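Long-range contacts in galactokinase (Bifidobacterium longum subsp. infantis ATCC 15697 = JCM 1222 = DSM 20088, PDB 6TEQ), which binds galactose and its 2-fluoro analogue and, as a galactokinase of the GHMP kinase family, probably transfers phosphate to the sugar from ATP: residues I44-D49 with G188-N193; L54-A59 with G201-L206. All coordinates share one frame; numbering follows the deposited sequence.

In the fold
Both contacts are buried, with centres about 10 Å apart, and both join the same two parts of the chain. The loop I44-D49 leads into the strand that begins at L54, while helix 190-197 is followed directly by strand 202-207. Contact 1 lies nearer the centre of the chain (about 7 Å against 11 Å) and is polar: one carboxylate, peptide N-H groups and a bound sugar. Contact 2 is mainly backbone pairing in a sheet, with leucine, proline, isoleucine and alanine side chains around it. They meet directly where T48 OG1 lies 2.7 Å from L54 O, a probable hydrogen bond, and where N193 packs on L206.

Contact 1 of 2, residues I44-D49 with G188-N193; sequences IGEHTD and GGLDQN. With GAF (2-deoxy-2-fluoro-alpha-D-galactopyranose), chain M.
D49 OD2 accepts a hydrogen bond from L190 N (2.9 Å, N-H...O angle 157°) through its anti lone pair. The same atom, D49 OD2, lies 2.6 Å from GAF O3 of the bound sugar. This is the galactose site of a GHMP kinase: the loop I44-D49 belongs to the galactokinase signature and meets the first turn of helix 190-197. The CG of D49 stands between its backbone N and carbonyl carbon (chi1 62°). The other carboxylate oxygen, D49 OD1, comes 2.7 Å from GAF O4. G188 CA lies close beside OD2; a CB on G188 would fall 2.3 Å from D49 OD2, geometric evidence for glycine. G188 N adds a weak hydrogen bond to O3. An alanine in place of D49 would probably leave L190 N without its carboxylate acceptor and strip the O3 and O4 hydroxyls of a shared polar neighbour.

On the exocyclic arm of the sugar, GAF O6 takes a nearly straight hydrogen bond from H47 N (2.9 Å, 176°). E46 OE1 approaches the same GAF O6 to 2.5 Å. The E46 carboxylate is itself positioned from outside, OE1 by a hydrogen bond from N42 and OE2 by a salt bridge to R363. D191 reaches the 2-fluoro substituent, with D191 OD2 3.2 Å from GAF F2, while its OD1 is in a salt bridge with R40. The beta anomer of the analogue is also bound here, with H47 N again donating to O6. Hydrogen bonds between H47 ND1 and Y50 OH and between H47 NE2 and G367 O fix the imidazole rotation, so that GAF C6 sits over the centre of the H47 ring, 3.9 Å above its plane.

Contact 2 of 2, residues L54-A59 with G201-L206; sequences LCLPIA and GHALLL
C55 and L206 form an antiparallel hydrogen-bonded pair, with C55 N donating to L206 O (2.9 Å) and L206 N to C55 O (3.0 Å). Further along, L204 N donates to P57 O at 2.9 Å and 174°. The return bond is absent because a proline nitrogen carries no hydrogen; instead P57 CD lies 3.1 Å from L204 O, and L56 CA makes a CA-H...O contact with that same carbonyl. The register is kept through the proline, although one bond is lost. Strands 57-59 and 202-206 approach to 4.9 Å between axes, with their directions 137° apart. Beyond P57 the strands are joined by a water that accepts from A59 N and donates to H202 O.

Side-chain contacts flank the backbone pairing. L56 CG, anti to its backbone N (chi1 -165°), lies 3.8 Å from A203 CB. The L56 CD1 methyl comes 3.7 Å from A203 CB and also meets CB of L205. I58 CG2 touches the same methyl, A203 CB, at 3.8 Å. P57 CG packs on L204 CB, the two side chains crossing obliquely.

This strand pair belongs to the mixed sheet beside the sugar site: C55 touches D49 and P57 lies near R40, both sugar-binding residues. Strand 54-70 is held along its other edge by strand 33-42 and the residues just after it: L56 makes backbone bonds with L43, I58 with V41, and L56 N donates to N42 OD1. Helix 294-318 covers L54, L56 and L205 through V310, R311 and F313, while L204 and L206 touch V218 of strand 218-222, the next strand in the sheet.

Contact 1 of 2, residues I44-D49 with G188-N193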
loop_
_atom_site.group_PDB
_atom_site.type_symbol
_atom_site.label_atom_id
_atom_site.label_comp_id
_atom_site.label_asym_id
_atom_site.label_seq_id
_atom_site.Cartn_x
_atom_site.Cartn_y
_atom_site.Cartn_z
ATOM N N ILE A 44 9.963 -1.041 -4.268
ATOM C CA ILE A 44 10.497 0.089 -5.057
ATOM C C ILE A 44 9.464 0.418 -6.115
ATOM O O ILE A 44 8.579 -0.379 -6.373
ATOM C CB ILE A 44 11.873 -0.366 -5.646
ATOM C CG1 ILE A 44 12.683 0.812 -6.130
ATOM C CG2 ILE A 44 11.765 -1.439 -6.700
ATOM C CD1 ILE A 44 14.149 0.497 -6.394
ATOM N N GLY A 45 9.565 1.626 -6.625
ATOM C CA GLY A 45 8.602 2.181 -7.581
ATOM C C GLY A 45 7.590 3.002 -6.840
ATOM O O GLY A 45 6.415 2.676 -6.819
ATOM N N GLU A 46 8.078 4.055 -6.247
ATOM C CA GLU A 46 7.326 4.902 -5.345
ATOM C C GLU A 46 6.955 6.197 -6.048
ATOM O O GLU A 46 7.734 6.799 -6.806
ATOM C CB GLU A 46 8.152 5.213 -4.103
ATOM C CG GLU A 46 7.319 5.354 -2.851
ATOM C CD GLU A 46 6.816 3.978 -2.384
ATOM O OE1 GLU A 46 5.634 3.635 -2.711
ATOM O OE2 GLU A 46 7.613 3.204 -1.752
ATOM N N HIS A 47 5.694 6.527 -5.872
ATOM C CA HIS A 47 5.106 7.692 -6.498
ATOM C C HIS A 47 5.103 7.549 -8.016
ATOM O O HIS A 47 5.196 8.574 -8.723
ATOM C CB HIS A 47 5.693 8.931 -5.943
ATOM C CG HIS A 47 5.186 9.317 -4.617
ATOM N ND1 HIS A 47 3.950 9.920 -4.422
ATOM C CD2 HIS A 47 5.718 9.119 -3.366
ATOM C CE1 HIS A 47 3.798 10.068 -3.117
ATOM N NE2 HIS A 47 4.824 9.599 -2.474
ATOM N N THR A 48 4.942 6.336 -8.490
ATOM C CA THR A 48 4.880 6.027 -9.911
ATOM C C THR A 48 3.508 5.493 -10.301
ATOM O O THR A 48 3.161 5.579 -11.472
ATOM C CB THR A 48 5.927 4.966 -10.257
ATOM O OG1 THR A 48 5.756 3.805 -9.452
ATOM C CG2 THR A 48 7.337 5.458 -10.072
ATOM N N ASP A 49 2.737 4.940 -9.372
ATOM C CA ASP A 49 1.448 4.329 -9.755
ATOM C C ASP A 49 0.516 5.306 -10.484
ATOM O O ASP A 49 -0.033 4.940 -11.558
ATOM C CB ASP A 49 0.806 3.620 -8.597
ATOM C CG ASP A 49 0.410 4.404 -7.369
ATOM O OD1 ASP A 49 0.907 5.513 -7.215
ATOM O OD2 ASP A 49 -0.442 3.866 -6.608
ATOM N N GLY A 188 -3.552 6.191 -5.425
ATOM C CA GLY A 188 -3.349 5.473 -6.670
ATOM C C GLY A 188 -3.800 4.058 -6.361
ATOM O O GLY A 188 -4.566 3.858 -5.434
ATOM N N GLY A 189 -3.438 3.142 -7.196
ATOM C CA GLY A 189 -3.899 1.777 -7.025
ATOM C C GLY A 189 -2.892 0.814 -6.550
ATOM O O GLY A 189 -3.208 -0.389 -6.556
ATOM N N LEU A 190 -1.667 1.264 -6.249
ATOM C CA LEU A 190 -0.544 0.432 -5.755
ATOM C C LEU A 190 -1.045 -0.543 -4.682
ATOM O O LEU A 190 -0.795 -1.783 -4.748
ATOM C CB LEU A 190 0.506 1.384 -5.149
ATOM C CG LEU A 190 1.777 0.777 -4.549
ATOM C CD1 LEU A 190 2.601 1.854 -3.843
ATOM C CD2 LEU A 190 1.450 -0.332 -3.585
ATOM N N ASP A 191 -1.690 0.018 -3.671
ATOM C CA ASP A 191 -1.905 -0.679 -2.417
ATOM C C ASP A 191 -2.967 -1.761 -2.604
ATOM O O ASP A 191 -2.851 -2.893 -2.021
ATOM C CB ASP A 191 -2.334 0.266 -1.309
ATOM C CG ASP A 191 -1.434 1.440 -1.021
ATOM O OD1 ASP A 191 -0.293 1.436 -1.545
ATOM O OD2 ASP A 191 -1.868 2.210 -0.147
ATOM N N GLN A 192 -3.993 -1.451 -3.383
ATOM C CA GLN A 192 -5.157 -2.315 -3.573
ATOM C C GLN A 192 -4.767 -3.451 -4.535
ATOM O O GLN A 192 -5.156 -4.651 -4.297
ATOM C CB GLN A 192 -6.324 -1.506 -4.122
ATOM C CG GLN A 192 -6.778 -0.385 -3.180
ATOM C CD GLN A 192 -6.008 0.916 -3.316
ATOM O OE1 GLN A 192 -4.999 1.036 -4.057
ATOM N NE2 GLN A 192 -6.478 1.921 -2.594
ATOM N N ASN A 193 -3.948 -3.197 -5.520
ATOM C CA ASN A 193 -3.399 -4.253 -6.381
ATOM C C ASN A 193 -2.551 -5.175 -5.567
ATOM O O ASN A 193 -2.665 -6.446 -5.714
ATOM C CB ASN A 193 -2.659 -3.633 -7.600
ATOM C CG ASN A 193 -3.585 -3.222 -8.724
ATOM O OD1 ASN A 193 -3.962 -4.073 -9.512
ATOM N ND2 ASN A 193 -4.024 -1.974 -8.762
HETATM C C1 GAF M . 0.373 5.994 -1.143
HETATM C C2 GAF M . -0.725 5.686 -2.138
HETATM F F2 GAF M . -1.777 5.146 -1.475
HETATM C C3 GAF M . -0.259 4.736 -3.222
HETATM O O3 GAF M . -1.204 4.700 -4.244
HETATM C C4 GAF M . 1.082 5.218 -3.852
HETATM O O4 GAF M . 0.942 6.388 -4.648
HETATM C C5 GAF M . 2.068 5.451 -2.759
HETATM O O5 GAF M . 1.559 6.392 -1.845
HETATM C C6 GAF M . 3.412 5.947 -3.253
HETATM O O6 GAF M . 4.045 4.985 -4.096
HETATM O O1 GAF M . 0.532 4.780 -0.432
#

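Contact 2 of 2, residues L54-A59 with G201-L206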
loop_
_atom_site.group_PDB
_atom_site.type_symbol
_atom_site.label_atom_id
_atom_site.label_comp_id
_atom_site.label_asym_id
_atom_site.label_seq_id
_atom_site.Cartn_x
_atom_site.Cartn_y
_atom_site.Cartn_z
ATOM N N LEU A 54 5.733 1.798 -13.069
ATOM C CA LEU A 54 5.987 0.440 -12.553
ATOM C C LEU A 54 6.102 0.516 -11.048
ATOM O O LEU A 54 6.662 1.497 -10.513
ATOM C CB LEU A 54 7.290 -0.153 -13.089
ATOM C CG LEU A 54 7.323 -0.283 -14.603
ATOM C CD1 LEU A 54 8.691 -0.761 -15.058
ATOM C CD2 LEU A 54 6.245 -1.235 -15.095
ATOM N N CYS A 55 5.646 -0.563 -10.383
ATOM C CA CYS A 55 5.744 -0.726 -8.912
ATOM C C CYS A 55 6.145 -2.158 -8.613
ATOM O O CYS A 55 6.046 -3.020 -9.511
ATOM C CB CYS A 55 4.441 -0.372 -8.200
ATOM S SG CYS A 55 3.649 1.143 -8.809
ATOM N N LEU A 56 6.556 -2.393 -7.378
ATOM C CA LEU A 56 6.971 -3.735 -6.936
ATOM C C LEU A 56 6.631 -3.972 -5.481
ATOM O O LEU A 56 7.542 -4.049 -4.649
ATOM C CB LEU A 56 8.461 -3.901 -7.237
ATOM C CG LEU A 56 8.962 -5.332 -7.169
ATOM C CD1 LEU A 56 8.371 -6.182 -8.302
ATOM C CD2 LEU A 56 10.468 -5.350 -7.239
ATOM N N PRO A 57 5.323 -4.110 -5.170
ATOM C CA PRO A 57 4.959 -4.425 -3.790
ATOM C C PRO A 57 4.936 -5.920 -3.483
ATOM O O PRO A 57 4.904 -6.759 -4.351
ATOM C CB PRO A 57 3.529 -3.874 -3.695
ATOM C CG PRO A 57 2.953 -4.055 -5.105
ATOM C CD PRO A 57 4.156 -3.710 -6.022
ATOM N N ILE A 58 5.054 -6.163 -2.177
ATOM C CA ILE A 58 4.740 -7.469 -1.548
ATOM C C ILE A 58 3.600 -7.248 -0.584
ATOM O O ILE A 58 3.441 -6.116 -0.032
ATOM C CB ILE A 58 5.958 -8.084 -0.855
ATOM C CG1 ILE A 58 6.497 -7.205 0.265
ATOM C CG2 ILE A 58 7.016 -8.412 -1.884
ATOM C CD1 ILE A 58 7.444 -7.882 1.187
ATOM N N ALA A 59 2.860 -8.312 -0.361
ATOM C CA ALA A 59 1.816 -8.304 0.672
ATOM C C ALA A 59 2.487 -8.712 1.978
ATOM O O ALA A 59 3.248 -9.730 2.022
ATOM C CB ALA A 59 0.722 -9.254 0.313
ATOM N N GLY A 201 5.799 -15.521 -1.444
ATOM C CA GLY A 201 7.154 -15.676 -1.991
ATOM C C GLY A 201 7.443 -14.859 -3.246
ATOM O O GLY A 201 8.503 -15.119 -3.860
ATOM N N HIS A 202 6.559 -13.954 -3.660
ATOM C CA HIS A 202 6.736 -13.156 -4.880
ATOM C C HIS A 202 6.416 -11.690 -4.613
ATOM O O HIS A 202 5.569 -11.410 -3.750
ATOM C CB HIS A 202 5.813 -13.688 -5.977
ATOM C CG HIS A 202 6.157 -15.054 -6.410
ATOM N ND1 HIS A 202 5.852 -16.159 -5.649
ATOM C CD2 HIS A 202 6.821 -15.480 -7.500
ATOM C CE1 HIS A 202 6.276 -17.234 -6.302
ATOM N NE2 HIS A 202 6.903 -16.852 -7.441
ATOM N N ALA A 203 7.066 -10.822 -5.392
ATOM C CA ALA A 203 6.711 -9.413 -5.528
ATOM C C ALA A 203 5.866 -9.253 -6.786
ATOM O O ALA A 203 6.073 -10.005 -7.736
ATOM C CB ALA A 203 8.006 -8.613 -5.522
ATOM N N LEU A 204 4.995 -8.283 -6.759
ATOM C CA LEU A 204 4.082 -8.032 -7.836
ATOM C C LEU A 204 4.639 -6.924 -8.748
ATOM O O LEU A 204 4.678 -5.703 -8.360
ATOM C CB LEU A 204 2.751 -7.618 -7.236
ATOM C CG LEU A 204 1.641 -7.436 -8.275
ATOM C CD1 LEU A 204 1.131 -8.789 -8.708
ATOM C CD2 LEU A 204 0.511 -6.605 -7.719
ATOM N N LEU A 205 5.267 -7.265 -9.876
ATOM C CA LEU A 205 5.723 -6.179 -10.812
ATOM C C LEU A 205 4.475 -5.673 -11.553
ATOM O O LEU A 205 3.928 -6.360 -12.428
ATOM C CB LEU A 205 6.768 -6.752 -11.766
ATOM C CG LEU A 205 7.246 -5.798 -12.827
ATOM C CD1 LEU A 205 7.787 -4.491 -12.260
ATOM C CD2 LEU A 205 8.250 -6.492 -13.709
ATOM N N LEU A 206 3.994 -4.535 -11.080
ATOM C CA LEU A 206 2.693 -3.965 -11.470
ATOM C C LEU A 206 2.976 -2.839 -12.453
ATOM O O LEU A 206 3.721 -1.895 -12.165
ATOM C CB LEU A 206 2.002 -3.497 -10.199
ATOM C CG LEU A 206 0.737 -2.689 -10.444
ATOM C CD1 LEU A 206 -0.351 -3.597 -10.967
ATOM C CD2 LEU A 206 0.307 -2.017 -9.167
HETATM O O HOH W 1 3.551 -10.873 -1.552
#